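Local coordinates for protein aminotransferase, class IV (Brucella abortus, PDB 4TVI) that probably transfers the amino group of leucine, isoleucine or valine to 2-oxoglutarate, using pyridoxal 5'-phosphate as cofactor, at residues D102-A105 against L106-G110; P76-D79 against R80-R84. All blocks are in the same frame, centred on the assembly; numbering follows the deposited sequence.

Contact 1 (D102-A105 against L106-G110)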
# COMPACT_ATOMS: atom_id res chain seq x y z
N ASP A 102 -18.97 -11.81 15.05
CA ASP A 102 -19.75 -10.64 14.66
C ASP A 102 -19.75 -10.46 13.14
O ASP A 102 -20.80 -10.28 12.53
CB ASP A 102 -19.21 -9.36 15.31
CG ASP A 102 -19.52 -9.27 16.79
OD1 ASP A 102 -20.51 -9.88 17.25
OD2 ASP A 102 -18.77 -8.57 17.50
N ILE A 103 -18.55 -10.51 12.55
CA ILE A 103 -18.39 -10.34 11.11
C ILE A 103 -19.13 -11.44 10.35
O ILE A 103 -19.80 -11.16 9.35
CB ILE A 103 -16.90 -10.34 10.71
CG1 ILE A 103 -16.20 -9.09 11.25
CG2 ILE A 103 -16.73 -10.45 9.19
CD1 ILE A 103 -14.74 -8.97 10.84
N GLU A 104 -19.01 -12.68 10.82
CA GLU A 104 -19.69 -13.79 10.17
C GLU A 104 -21.20 -13.63 10.24
O GLU A 104 -21.91 -13.81 9.25
CB GLU A 104 -19.27 -15.12 10.80
CG GLU A 104 -20.05 -16.32 10.27
CD GLU A 104 -19.54 -17.65 10.79
OE1 GLU A 104 -18.52 -17.67 11.50
OE2 GLU A 104 -20.17 -18.69 10.48
N ALA A 105 -21.70 -13.30 11.43
CA ALA A 105 -23.13 -13.12 11.66
C ALA A 105 -23.67 -11.98 10.79
O ALA A 105 -24.74 -12.09 10.20
CB ALA A 105 -23.40 -12.85 13.12
N LEU A 106 -22.91 -10.89 10.73
CA LEU A 106 -23.28 -9.74 9.91
C LEU A 106 -23.30 -10.11 8.42
O LEU A 106 -24.20 -9.70 7.68
CB LEU A 106 -22.31 -8.59 10.16
CG LEU A 106 -22.66 -7.24 9.53
CD1 LEU A 106 -23.94 -6.70 10.13
CD2 LEU A 106 -21.51 -6.26 9.71
N ALA A 107 -22.31 -10.89 8.00
CA ALA A 107 -22.25 -11.36 6.62
C ALA A 107 -23.49 -12.16 6.24
O ALA A 107 -24.08 -11.95 5.18
CB ALA A 107 -21.00 -12.19 6.40
N ARG A 108 -23.90 -13.06 7.13
CA ARG A 108 -25.06 -13.90 6.86
C ARG A 108 -26.34 -13.07 6.78
O ARG A 108 -27.25 -13.39 6.01
CB ARG A 108 -25.21 -14.99 7.92
CG ARG A 108 -24.02 -15.95 7.97
CD ARG A 108 -24.34 -17.23 8.73
NE ARG A 108 -23.15 -18.07 8.86
CZ ARG A 108 -22.72 -18.92 7.93
NH1 ARG A 108 -23.39 -19.06 6.79
NH2 ARG A 108 -21.62 -19.63 8.13
N GLU A 109 -26.40 -12.01 7.58
CA GLU A 109 -27.54 -11.10 7.55
C GLU A 109 -27.57 -10.37 6.21
O GLU A 109 -28.63 -10.26 5.58
CB GLU A 109 -27.47 -10.11 8.71
CG GLU A 109 -27.74 -10.74 10.07
CD GLU A 109 -27.51 -9.80 11.23
OE1 GLU A 109 -26.95 -8.70 11.02
OE2 GLU A 109 -27.88 -10.16 12.37
N GLY A 110 -26.41 -9.91 5.77
CA GLY A 110 -26.31 -9.16 4.53
C GLY A 110 -26.68 -10.00 3.32
O GLY A 110 -27.31 -9.50 2.38

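Contact 2 (P76-D79 against R80-R84)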
# COMPACT_ATOMS: atom_id res chain seq x y z
N PRO A 76 -18.47 -21.74 2.48
CA PRO A 76 -17.36 -22.48 3.09
C PRO A 76 -16.27 -21.59 3.66
O PRO A 76 -15.88 -20.60 3.03
CB PRO A 76 -16.82 -23.33 1.94
CG PRO A 76 -17.28 -22.64 0.70
CD PRO A 76 -18.62 -22.06 1.05
N ASP A 77 -15.81 -21.93 4.86
CA ASP A 77 -14.71 -21.24 5.53
C ASP A 77 -14.99 -19.75 5.75
O ASP A 77 -14.05 -18.95 5.87
CB ASP A 77 -13.40 -21.42 4.75
CG ASP A 77 -12.72 -22.75 5.06
OD1 ASP A 77 -12.82 -23.22 6.21
OD2 ASP A 77 -12.08 -23.33 4.14
N LEU A 78 -16.27 -19.38 5.80
CA LEU A 78 -16.64 -18.01 6.14
C LEU A 78 -16.09 -17.64 7.51
O LEU A 78 -15.72 -16.49 7.75
CB LEU A 78 -18.17 -17.82 6.11
CG LEU A 78 -18.69 -16.47 6.62
CD1 LEU A 78 -18.07 -15.31 5.84
CD2 LEU A 78 -20.21 -16.42 6.54
N ASP A 79 -16.06 -18.61 8.42
CA ASP A 79 -15.59 -18.34 9.77
C ASP A 79 -14.09 -18.03 9.78
O ASP A 79 -13.65 -17.12 10.48
CB ASP A 79 -15.90 -19.52 10.70
CG ASP A 79 -15.37 -20.86 10.17
OD1 ASP A 79 -15.15 -20.99 8.95
OD2 ASP A 79 -15.20 -21.78 10.99
N ARG A 80 -13.33 -18.78 8.98
CA ARG A 80 -11.88 -18.56 8.91
C ARG A 80 -11.55 -17.22 8.26
O ARG A 80 -10.68 -16.49 8.72
CB ARG A 80 -11.20 -19.69 8.14
CG ARG A 80 -11.40 -21.08 8.74
CD ARG A 80 -10.30 -22.02 8.30
NE ARG A 80 -9.00 -21.63 8.86
CZ ARG A 80 -7.83 -22.09 8.41
NH1 ARG A 80 -7.80 -22.94 7.40
NH2 ARG A 80 -6.70 -21.69 8.97
N HIS A 81 -12.26 -16.90 7.18
CA HIS A 81 -12.07 -15.63 6.48
C HIS A 81 -12.44 -14.45 7.38
O HIS A 81 -11.79 -13.41 7.34
CB HIS A 81 -12.89 -15.60 5.19
CG HIS A 81 -12.29 -16.41 4.08
ND1 HIS A 81 -11.11 -16.07 3.46
CD2 HIS A 81 -12.72 -17.55 3.47
CE1 HIS A 81 -10.83 -16.96 2.51
NE2 HIS A 81 -11.79 -17.86 2.50
N SER A 82 -13.48 -14.62 8.19
CA SER A 82 -13.90 -13.58 9.12
C SER A 82 -12.82 -13.34 10.16
O SER A 82 -12.51 -12.19 10.50
CB SER A 82 -15.22 -13.96 9.80
OG SER A 82 -16.25 -14.08 8.85
N ALA A 83 -12.24 -14.42 10.66
CA ALA A 83 -11.22 -14.33 11.69
C ALA A 83 -9.95 -13.66 11.17
O ALA A 83 -9.30 -12.90 11.89
CB ALA A 83 -10.89 -15.71 12.24
N ARG A 84 -9.58 -13.94 9.92
CA ARG A 84 -8.33 -13.42 9.39
C ARG A 84 -8.39 -11.91 9.21
O ARG A 84 -7.37 -11.23 9.34
CB ARG A 84 -7.97 -14.09 8.06
CG ARG A 84 -6.56 -13.73 7.57
CD ARG A 84 -6.16 -14.55 6.36
NE ARG A 84 -7.03 -14.30 5.21
CZ ARG A 84 -6.96 -14.98 4.07
NH1 ARG A 84 -6.08 -15.96 3.93
NH2 ARG A 84 -7.79 -14.68 3.08
O HOH W 1 -9.33 -23.62 5.26

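Contact 1 (D102-A105 against L106-G110)
E104 and R108 sit one turn apart on helix 100-111 and run side by side, their ends pointing the same way. Their salt bridge is an i to i+4 pair: R108 NH2 gives a hydrogen bond to E104 OE2 at 2.9 Å, nearly straight with an N-H...O angle of 161°. The carboxylate oxygen lies at the edge of the guanidinium and close to its plane, but the two flat groups are turned 55° apart, and R108 NH2 meets OE2 on the anti side, somewhat out of the carboxylate plane. R108 NE also reaches E104 OE2, in a weak bond of 3.4 Å, so two N-H groups of the arginine converge on one carboxylate oxygen. E104 CG is trans to the backbone N (chi1 174°) and its chain is extended from there; R108 is likewise stretched from CG to NE, which lays the two chains alongside each other and lets NH2 reach OE2.

The close-packed part is the helix itself. L106 N bonds to D102 O at 2.8 Å, and A107 N to I103 O at 2.9 Å, followed by R108 N to E104 O and E109 N to A105 O, the regular alpha-helical ladder. A107 CB lies 3.3 Å from I103 O, on the buried side with I103. By contrast A105, R108 and E109 face the exposed side; there E109 merely lays its CG 3.3 Å from A105 O, and the charged end of R108 has a further partner in T75 OG1, bonded to NH1.

At the start of the helix S99 OG bonds to D102 N. On the inner side I103 rests on F145, A107 on L147, and L106 on both, in strand 143-151, while I103 and E104 pack against helix 78-91.

Contact 2 (P76-D79 against R80-R84)
R80, D79 and D77 carry most of this first turn of helix 78-91, where D77 occupies the N-cap position without using its side chain as a cap. R80 and D77 run alongside each other, and the aliphatic part of the arginine does the touching: its CD comes to 3.5 Å from D77 OD1. Their charged ends meet through a water, which donates to D77 OD2 and accepts from R80 NH1 at 2.7 Å. The stronger polar partners lie on helix 241-252, R245 forming a salt bridge with D77 OD1 and Q244 OE1 bonding to R80 NH2.

D79 has its CG between the backbone N and the carbonyl carbon (chi1 53°), which turns D79 OD1 back to R80 N for a weak bond of 2.9 Å. The bond from H81 N to D77 O opens the helical ladder, and A83 N to D79 O carries it on. H81 is held at ND1 by D66, and R84 NH1 reaches the phosphate oxygen OP1 of the cofactor-lysine residue at position 180. L78 O, finally, accepts twice, from S82 N at 3.0 Å and from S82 OG at 2.7 Å, the two donors arriving from opposite faces of its carbonyl plane.

In the fold
Going from the N terminus, strand 64-70 leads through a loop into contact 2 (76-84), which closes the turn that starts helix 78-91. The chain then passes on to helix 100-111, most of which is contact 1 (102-110). The two are in series, neither nested nor crossed, and their centres are about 11 Å apart. They touch where the helices meet: E104 OE1 lies 3.3 Å from D79 CB, and I103 CG2 lies 3.7 Å from S82 OG. Contact 1 sets its helix on strand 143-151 of the five-stranded antiparallel sheet; contact 2 packs on strand 64-70 of that sheet and also reaches helices 241-252 and 297-310.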